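Side-chain contacts in branched-chain-amino-acid aminotransferase (Deinococcus radiodurans, PDB 3UZO), which probably transfers the amino group between leucine, valine or isoleucine and 2-oxoglutarate, using pyridoxal 5'-phosphate as cofactor: residues L29-I34 / S141-P146; Q74-L79 / G205-S210; A242-I247 / V255-P260. All blocks are in the same frame, centred on the assembly; numbering follows the deposited sequence.

Contact 1: residues L29-I34 / S141-P146; sequences LGFSYI and SLYLRP. With GLU (glutamic acid), chain D.
F31 and Y143 meet from backbones that stay well apart, their CA atoms 9.1 Å from each other, the first in the loop ahead of strand 39-45 and the second on strand 141-151. The pair is a T-shaped (edge-to-face) aromatic contact in the glutamate pocket of this class-IV aminotransferase. F31 presents its ring edge: F31 CZ stands over the centre of the Y143 ring, 4.0 Å from Y143 CZ, with the ring planes at 73°. The ring of Y143 leaves the strand with CG anti to the backbone N, which carries it across to the loop and its hydroxyl on toward the ligand. F31 also sets itself edge-to-face with Y175, another glutamate-binding residue, and packs on I155 of the second subunit, so it lies behind residues that touch the ligand. R145, two residues further along the strand, bends at chi2 and chi3 to bring its guanidinium back beside Y143. R145 NH2 donates to Y143 OH at 2.9 Å, nearly straight at 168° and with the hydroxyl in the guanidinium plane. The same nitrogen reaches the alpha-carboxylate of the bound glutamate, R145 NH2 lying 2.7 Å from GLU OXT in a more bent bond of 136°.

Contact 2: residues Q74-L79 / G205-S210; sequences QCFEGL and GNYAAS. With PLP (pyridoxal-5'-phosphate), chain C.
F76 and Y207 bring their rings together from opposite directions, F76 from strand 74-83 and Y207 from helix 204-219, at the boundary between the glutamate and cofactor pockets of this class-IV aminotransferase. From its CB, Y207 sends CG out beside its backbone N and anti to the carbonyl carbon (chi1 -58°), toward the strand. Y207 CD1 then passes F76 CE2 at 3.9 Å. Further out, Y207 CE1 makes the closest approach of the two segments, 3.5 Å from F76 CE2, and Y207 CZ lies 3.7 Å from F76 CZ. All of this happens on one face of the tyrosine, where F76 CZ sits offset toward the rim. With the planes at 54°, the pair is neither a stack nor a T-shaped contact but an oblique meeting of two rings. PLP O3 lies at the edge of the tyrosine ring, near its plane. At the tip, Y207 OH is hydrogen-bonded to PLP O3; the modelled separation is so short that its exact length is doubtful, and either oxygen could be the donor. A second hydrogen bond joins Y207 OH to K202 NZ. Behind the ring, S210 OG donates to Y207 O at 2.7 Å, a side-chain-to-backbone bond one turn along the helix. R192 adds a cation-pi contact to the ring, and V157 of the second subunit packs on it. F76 touches the bound glutamate as well as R145. The chemistry is thus divided within one ring: an apolar face is held against F76, while the phenolic end is shared between K202 and the cofactor's O3, the oxygen on C3 of the pyridine, consistent with Y207 helping to hold the cofactor ring.

Contact 3: residues A242-I247 / V255-P260; sequences ANFFAI and VTPQSP. With PLP (pyridoxal-5'-phosphate), chain C.
V255 opens the pairing with A246 in an antiparallel beta hairpin, strand 243-248 running against strand 253-257, the short segment axes 4.7 Å apart and their directions 150° apart. The two residues form a hydrogen-bonded pair with both bonds present: V255 N donates to A246 O and A246 N to V255 O, each at 2.7 Å. Their side chains share one face of the sheet. V255 O takes more than the amide, since F245 CA brings a CA-H...O contact to V255 O at 3.2 Å. At T256 the chain is next to F245, their CA atoms 4.4 Å apart, the nearest such pair of the contact. T256 OG1, set beside its own backbone N (chi1 -54°), lies 3.3 Å from F245 CB. The phenylalanine ring itself turns off to F254, L336 and I308. T256 is also bonded through its backbone to E284 and G286, which ties the hairpin to strand 282-286. P257 follows: P257 CD is 3.2 Å from F244 O, and 4.2 Å from F244 CD2, at the edge and near the plane of that ring. The two side chains cross at about a right angle, and F244 reaches on to A299, I311 and I314. Across from this end, just before strand 243-248, A242 CA lies 3.4 Å from PLP C6, so the hairpin's first strand leads directly out of the cofactor pocket. Both backbone bonds between the segments thus lie at the A246-V255 pair; toward P257, which as a proline has no amide hydrogen to donate, the side chains meet through apolar contact with F244 instead.

In the fold
Each of contacts 1 and 2 has one segment in the same antiparallel sheet, in which strands 141-151 and 74-83 are neighbours: L144 N lies 2.6 Å from L79 O, and P146 O 2.9 Å from E77 N, so the two contacts touch although their centres are 16 Å apart. Both line the active site and both reach the second subunit. Contact 3 belongs to the mixed sheet. Its centre is about 25 Å from that of contact 1, on the opposite side of the chain's centre, and about 19 Å from that of contact 2. The cofactor joins contacts 2 and 3, whose nearest atoms are about 7 Å apart, whereas the bound glutamate joins contacts 1 and 2.

Contact 1: residues L29-I34 / S141-P146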
# COMPACT_ATOMS: atom_id res chain seq x y z
N LEU A 29 29.98 -6.57 0.32
CA LEU A 29 28.65 -6.39 -0.22
C LEU A 29 27.59 -6.70 0.83
O LEU A 29 27.70 -7.67 1.57
CB LEU A 29 28.47 -7.31 -1.43
CG LEU A 29 27.79 -6.78 -2.69
CD1 LEU A 29 28.52 -5.56 -3.22
CD2 LEU A 29 27.76 -7.89 -3.73
N GLY A 30 26.57 -5.84 0.91
CA GLY A 30 25.48 -6.06 1.84
C GLY A 30 24.21 -6.16 1.01
O GLY A 30 24.15 -6.93 0.05
N PHE A 31 23.20 -5.39 1.36
CA PHE A 31 21.96 -5.40 0.59
C PHE A 31 21.57 -3.94 0.39
O PHE A 31 20.71 -3.41 1.08
CB PHE A 31 20.85 -6.15 1.34
CG PHE A 31 19.69 -6.57 0.45
CD1 PHE A 31 19.70 -7.80 -0.19
CD2 PHE A 31 18.60 -5.72 0.26
CE1 PHE A 31 18.64 -8.19 -1.02
CE2 PHE A 31 17.53 -6.10 -0.56
CZ PHE A 31 17.55 -7.34 -1.20
N SER A 32 22.25 -3.30 -0.55
CA SER A 32 22.01 -1.89 -0.86
C SER A 32 22.12 -1.66 -2.36
O SER A 32 22.88 -2.34 -3.05
CB SER A 32 23.04 -1.01 -0.14
OG SER A 32 22.85 -1.08 1.26
N TYR A 33 21.37 -0.68 -2.85
CA TYR A 33 21.37 -0.38 -4.28
C TYR A 33 22.71 0.03 -4.84
O TYR A 33 23.43 0.87 -4.28
CB TYR A 33 20.34 0.71 -4.60
CG TYR A 33 20.20 0.97 -6.10
CD1 TYR A 33 20.98 1.94 -6.73
CD2 TYR A 33 19.31 0.23 -6.88
CE1 TYR A 33 20.87 2.17 -8.11
CE2 TYR A 33 19.20 0.44 -8.26
CZ TYR A 33 19.98 1.42 -8.86
OH TYR A 33 19.86 1.66 -10.22
N ILE A 34 23.04 -0.59 -5.96
CA ILE A 34 24.25 -0.30 -6.71
C ILE A 34 23.73 -0.28 -8.13
O ILE A 34 23.00 -1.19 -8.54
CB ILE A 34 25.30 -1.42 -6.56
CG1 ILE A 34 25.86 -1.43 -5.13
CG2 ILE A 34 26.42 -1.21 -7.57
CD1 ILE A 34 26.84 -2.54 -4.85
N SER A 141 25.50 -12.83 -4.53
CA SER A 141 24.60 -13.26 -5.59
C SER A 141 24.17 -12.02 -6.34
O SER A 141 24.47 -10.90 -5.94
CB SER A 141 23.37 -13.97 -4.99
OG SER A 141 22.64 -13.09 -4.14
N LEU A 142 23.49 -12.23 -7.46
CA LEU A 142 22.99 -11.13 -8.26
C LEU A 142 21.49 -11.11 -8.01
O LEU A 142 20.76 -11.99 -8.47
CB LEU A 142 23.28 -11.34 -9.75
CG LEU A 142 22.85 -10.17 -10.65
CD1 LEU A 142 23.48 -8.87 -10.15
CD2 LEU A 142 23.27 -10.44 -12.10
N TYR A 143 21.03 -10.11 -7.26
CA TYR A 143 19.62 -9.98 -6.93
C TYR A 143 18.84 -9.33 -8.05
O TYR A 143 19.24 -8.30 -8.58
CB TYR A 143 19.44 -9.12 -5.68
CG TYR A 143 18.01 -9.04 -5.18
CD1 TYR A 143 17.48 -10.05 -4.38
CD2 TYR A 143 17.21 -7.94 -5.48
CE1 TYR A 143 16.17 -9.97 -3.88
CE2 TYR A 143 15.90 -7.85 -4.99
CZ TYR A 143 15.39 -8.86 -4.19
OH TYR A 143 14.13 -8.74 -3.67
N LEU A 144 17.71 -9.94 -8.40
CA LEU A 144 16.84 -9.43 -9.46
C LEU A 144 15.58 -8.84 -8.85
O LEU A 144 14.97 -9.45 -7.96
CB LEU A 144 16.47 -10.55 -10.43
CG LEU A 144 17.66 -11.01 -11.28
CD1 LEU A 144 17.51 -12.46 -11.66
CD2 LEU A 144 17.76 -10.11 -12.51
N ARG A 145 15.17 -7.67 -9.35
CA ARG A 145 13.98 -7.00 -8.87
C ARG A 145 12.97 -6.68 -9.97
O ARG A 145 13.00 -5.60 -10.56
CB ARG A 145 14.36 -5.71 -8.11
CG ARG A 145 13.19 -4.79 -7.77
CD ARG A 145 12.09 -5.54 -7.01
NE ARG A 145 12.56 -6.10 -5.75
CZ ARG A 145 12.72 -5.40 -4.63
NH1 ARG A 145 12.44 -4.11 -4.61
NH2 ARG A 145 13.15 -6.00 -3.53
N PRO A 146 12.10 -7.65 -10.29
CA PRO A 146 11.07 -7.45 -11.32
C PRO A 146 9.95 -6.69 -10.61
O PRO A 146 9.70 -6.93 -9.43
CB PRO A 146 10.62 -8.87 -11.66
CG PRO A 146 11.73 -9.76 -11.15
CD PRO A 146 12.17 -9.07 -9.89
N GLU D . 11.62 -8.01 -1.21
CA GLU D . 12.32 -7.84 0.09
C GLU D . 12.85 -6.43 0.22
O GLU D . 13.12 -6.01 1.36
CB GLU D . 13.48 -8.82 0.20
CG GLU D . 13.07 -10.20 0.65
CD GLU D . 14.25 -11.08 0.96
OE1 GLU D . 15.21 -10.57 1.59
OE2 GLU D . 14.22 -12.27 0.59
OXT GLU D . 13.00 -5.78 -0.83

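Contact 2: residues Q74-L79 / G205-S210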
# COMPACT_ATOMS: atom_id res chain seq x y z
N GLN A 74 1.03 -1.37 -7.37
CA GLN A 74 2.39 -1.78 -7.66
C GLN A 74 2.62 -3.14 -7.00
O GLN A 74 2.00 -3.45 -5.98
CB GLN A 74 3.33 -0.76 -7.03
CG GLN A 74 3.15 -0.70 -5.49
CD GLN A 74 3.92 0.44 -4.82
OE1 GLN A 74 4.64 0.21 -3.85
NE2 GLN A 74 3.75 1.66 -5.33
N CYS A 75 3.50 -3.94 -7.57
CA CYS A 75 3.82 -5.23 -6.99
C CYS A 75 5.22 -5.56 -7.47
O CYS A 75 5.70 -5.00 -8.46
CB CYS A 75 2.82 -6.31 -7.43
SG CYS A 75 2.97 -6.90 -9.13
N PHE A 76 5.88 -6.47 -6.78
CA PHE A 76 7.24 -6.81 -7.18
C PHE A 76 7.64 -8.21 -6.77
O PHE A 76 6.93 -8.89 -6.03
CB PHE A 76 8.22 -5.79 -6.59
CG PHE A 76 8.42 -5.93 -5.10
CD1 PHE A 76 9.52 -6.63 -4.59
CD2 PHE A 76 7.53 -5.36 -4.21
CE1 PHE A 76 9.72 -6.74 -3.21
CE2 PHE A 76 7.72 -5.47 -2.82
CZ PHE A 76 8.81 -6.16 -2.33
N GLU A 77 8.77 -8.63 -7.30
CA GLU A 77 9.31 -9.94 -7.00
C GLU A 77 10.77 -9.78 -6.59
O GLU A 77 11.33 -8.68 -6.68
CB GLU A 77 9.22 -10.86 -8.21
CG GLU A 77 7.93 -11.66 -8.26
CD GLU A 77 7.72 -12.52 -7.03
OE1 GLU A 77 8.71 -13.08 -6.52
OE2 GLU A 77 6.57 -12.65 -6.57
N GLY A 78 11.36 -10.88 -6.16
CA GLY A 78 12.75 -10.87 -5.75
C GLY A 78 13.31 -12.26 -5.93
O GLY A 78 12.77 -13.21 -5.39
N LEU A 79 14.37 -12.38 -6.72
CA LEU A 79 15.00 -13.67 -6.94
C LEU A 79 16.46 -13.43 -7.28
O LEU A 79 16.84 -12.32 -7.64
CB LEU A 79 14.30 -14.45 -8.07
CG LEU A 79 14.24 -13.83 -9.46
CD1 LEU A 79 14.01 -14.95 -10.47
CD2 LEU A 79 13.14 -12.78 -9.54
N GLY A 205 1.89 -1.79 -0.47
CA GLY A 205 1.12 -1.44 0.71
C GLY A 205 1.49 -2.24 1.95
O GLY A 205 1.49 -1.70 3.06
N ASN A 206 1.80 -3.52 1.78
CA ASN A 206 2.15 -4.37 2.91
C ASN A 206 3.44 -3.87 3.57
O ASN A 206 3.55 -3.84 4.80
CB ASN A 206 2.36 -5.83 2.49
CG ASN A 206 1.15 -6.41 1.76
OD1 ASN A 206 0.01 -6.00 1.98
ND2 ASN A 206 1.40 -7.39 0.89
N TYR A 207 4.40 -3.48 2.76
CA TYR A 207 5.67 -3.01 3.28
C TYR A 207 5.57 -1.61 3.88
O TYR A 207 6.25 -1.31 4.86
CB TYR A 207 6.74 -3.07 2.19
CG TYR A 207 6.88 -4.47 1.66
CD1 TYR A 207 6.03 -4.94 0.66
CD2 TYR A 207 7.82 -5.35 2.20
CE1 TYR A 207 6.10 -6.26 0.22
CE2 TYR A 207 7.89 -6.67 1.77
CZ TYR A 207 7.02 -7.11 0.78
OH TYR A 207 7.06 -8.42 0.35
N ALA A 208 4.72 -0.78 3.29
CA ALA A 208 4.52 0.58 3.78
C ALA A 208 4.04 0.48 5.22
O ALA A 208 4.53 1.20 6.10
CB ALA A 208 3.46 1.30 2.92
N ALA A 209 3.09 -0.42 5.47
CA ALA A 209 2.54 -0.62 6.80
C ALA A 209 3.57 -1.13 7.81
O ALA A 209 3.48 -0.83 9.00
CB ALA A 209 1.36 -1.61 6.73
N SER A 210 4.56 -1.88 7.32
CA SER A 210 5.59 -2.44 8.19
C SER A 210 6.71 -1.47 8.55
O SER A 210 7.49 -1.74 9.46
CB SER A 210 6.22 -3.68 7.55
OG SER A 210 7.10 -3.31 6.50
N1 PLP C . 7.62 -12.50 3.60
C2 PLP C . 7.70 -11.20 3.09
C2A PLP C . 6.85 -10.11 3.76
C3 PLP C . 8.57 -10.96 1.97
O3 PLP C . 8.67 -9.73 1.45
C4 PLP C . 9.32 -12.06 1.39
C4A PLP C . 10.25 -11.74 0.14
C5 PLP C . 9.19 -13.40 1.99
C6 PLP C . 8.34 -13.59 3.08
C5A PLP C . 9.90 -14.61 1.51
O4P PLP C . 9.53 -15.02 0.22
P PLP C . 10.61 -15.55 -0.80
O1P PLP C . 11.66 -14.54 -1.10
O2P PLP C . 9.75 -15.91 -2.03
O3P PLP C . 11.10 -16.85 -0.23

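Contact 3: residues A242-I247 / V255-P260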
# COMPACT_ATOMS: atom_id res chain seq x y z
N ALA A 242 10.32 -11.92 5.64
CA ALA A 242 10.59 -13.36 5.64
C ALA A 242 9.48 -14.16 6.32
O ALA A 242 8.77 -13.64 7.19
CB ALA A 242 11.91 -13.64 6.34
N ASN A 243 9.31 -15.41 5.89
CA ASN A 243 8.32 -16.30 6.50
C ASN A 243 9.02 -16.82 7.76
O ASN A 243 10.21 -16.59 7.95
CB ASN A 243 7.98 -17.49 5.58
CG ASN A 243 6.71 -17.29 4.75
OD1 ASN A 243 6.20 -18.24 4.14
ND2 ASN A 243 6.19 -16.07 4.73
N PHE A 244 8.27 -17.53 8.60
CA PHE A 244 8.80 -18.08 9.84
C PHE A 244 8.66 -19.59 9.84
O PHE A 244 7.70 -20.12 9.29
CB PHE A 244 8.00 -17.51 11.02
CG PHE A 244 8.32 -18.15 12.35
CD1 PHE A 244 9.26 -17.57 13.20
CD2 PHE A 244 7.66 -19.30 12.77
CE1 PHE A 244 9.53 -18.13 14.47
CE2 PHE A 244 7.93 -19.87 14.03
CZ PHE A 244 8.86 -19.28 14.88
N PHE A 245 9.63 -20.28 10.41
CA PHE A 245 9.53 -21.73 10.53
C PHE A 245 10.15 -22.12 11.87
O PHE A 245 10.93 -21.36 12.44
CB PHE A 245 10.23 -22.47 9.38
CG PHE A 245 11.73 -22.42 9.42
CD1 PHE A 245 12.43 -21.38 8.81
CD2 PHE A 245 12.46 -23.44 10.03
CE1 PHE A 245 13.82 -21.35 8.81
CE2 PHE A 245 13.84 -23.43 10.03
CZ PHE A 245 14.53 -22.37 9.42
N ALA A 246 9.78 -23.29 12.38
CA ALA A 246 10.33 -23.76 13.64
C ALA A 246 10.49 -25.27 13.59
O ALA A 246 9.81 -25.95 12.81
CB ALA A 246 9.43 -23.36 14.82
N ILE A 247 11.40 -25.79 14.41
CA ILE A 247 11.64 -27.22 14.48
C ILE A 247 11.23 -27.68 15.88
O ILE A 247 11.61 -27.07 16.88
CB ILE A 247 13.15 -27.54 14.25
CG1 ILE A 247 13.58 -27.16 12.83
CG2 ILE A 247 13.39 -29.03 14.43
CD1 ILE A 247 13.44 -25.70 12.51
N VAL A 255 7.87 -27.08 11.25
CA VAL A 255 6.58 -26.42 11.31
C VAL A 255 6.62 -24.97 10.82
O VAL A 255 7.55 -24.23 11.14
CB VAL A 255 6.02 -26.44 12.75
CG1 VAL A 255 4.62 -25.83 12.77
CG2 VAL A 255 5.99 -27.86 13.27
N THR A 256 5.62 -24.59 10.05
CA THR A 256 5.51 -23.22 9.53
C THR A 256 4.04 -22.84 9.51
O THR A 256 3.17 -23.68 9.28
CB THR A 256 6.11 -23.10 8.10
OG1 THR A 256 7.45 -23.59 8.10
CG2 THR A 256 6.16 -21.65 7.67
N PRO A 257 3.73 -21.55 9.77
CA PRO A 257 2.34 -21.11 9.77
C PRO A 257 1.57 -21.23 8.46
O PRO A 257 2.14 -21.14 7.37
CB PRO A 257 2.43 -19.66 10.27
CG PRO A 257 3.80 -19.24 9.86
CD PRO A 257 4.63 -20.46 10.17
N GLN A 258 0.27 -21.44 8.59
CA GLN A 258 -0.62 -21.54 7.44
C GLN A 258 -1.60 -20.40 7.64
O GLN A 258 -2.40 -20.42 8.58
CB GLN A 258 -1.35 -22.88 7.42
CG GLN A 258 -2.20 -23.08 6.17
CD GLN A 258 -2.76 -24.49 6.06
OE1 GLN A 258 -3.48 -24.96 6.95
NE2 GLN A 258 -2.44 -25.17 4.97
N SER A 259 -1.52 -19.40 6.77
CA SER A 259 -2.38 -18.25 6.88
C SER A 259 -2.63 -17.59 5.54
O SER A 259 -1.74 -17.50 4.70
CB SER A 259 -1.76 -17.21 7.83
OG SER A 259 -2.47 -15.99 7.78
N PRO A 260 -3.86 -17.11 5.33
CA PRO A 260 -4.22 -16.45 4.08
C PRO A 260 -3.63 -15.04 4.00
O PRO A 260 -3.64 -14.41 2.94
CB PRO A 260 -5.74 -16.43 4.14
CG PRO A 260 -5.99 -16.22 5.60
CD PRO A 260 -5.02 -17.20 6.23
N1 PLP C . 7.62 -12.50 3.60
C2 PLP C . 7.70 -11.20 3.09
C2A PLP C . 6.85 -10.11 3.76
C3 PLP C . 8.57 -10.96 1.97
O3 PLP C . 8.67 -9.73 1.45
C4 PLP C . 9.32 -12.06 1.39
C4A PLP C . 10.25 -11.74 0.14
C5 PLP C . 9.19 -13.40 1.99
C6 PLP C . 8.34 -13.59 3.08
C5A PLP C . 9.90 -14.61 1.51
O4P PLP C . 9.53 -15.02 0.22
P PLP C . 10.61 -15.55 -0.80
O1P PLP C . 11.66 -14.54 -1.10
O2P PLP C . 9.75 -15.91 -2.03
O3P PLP C . 11.10 -16.85 -0.23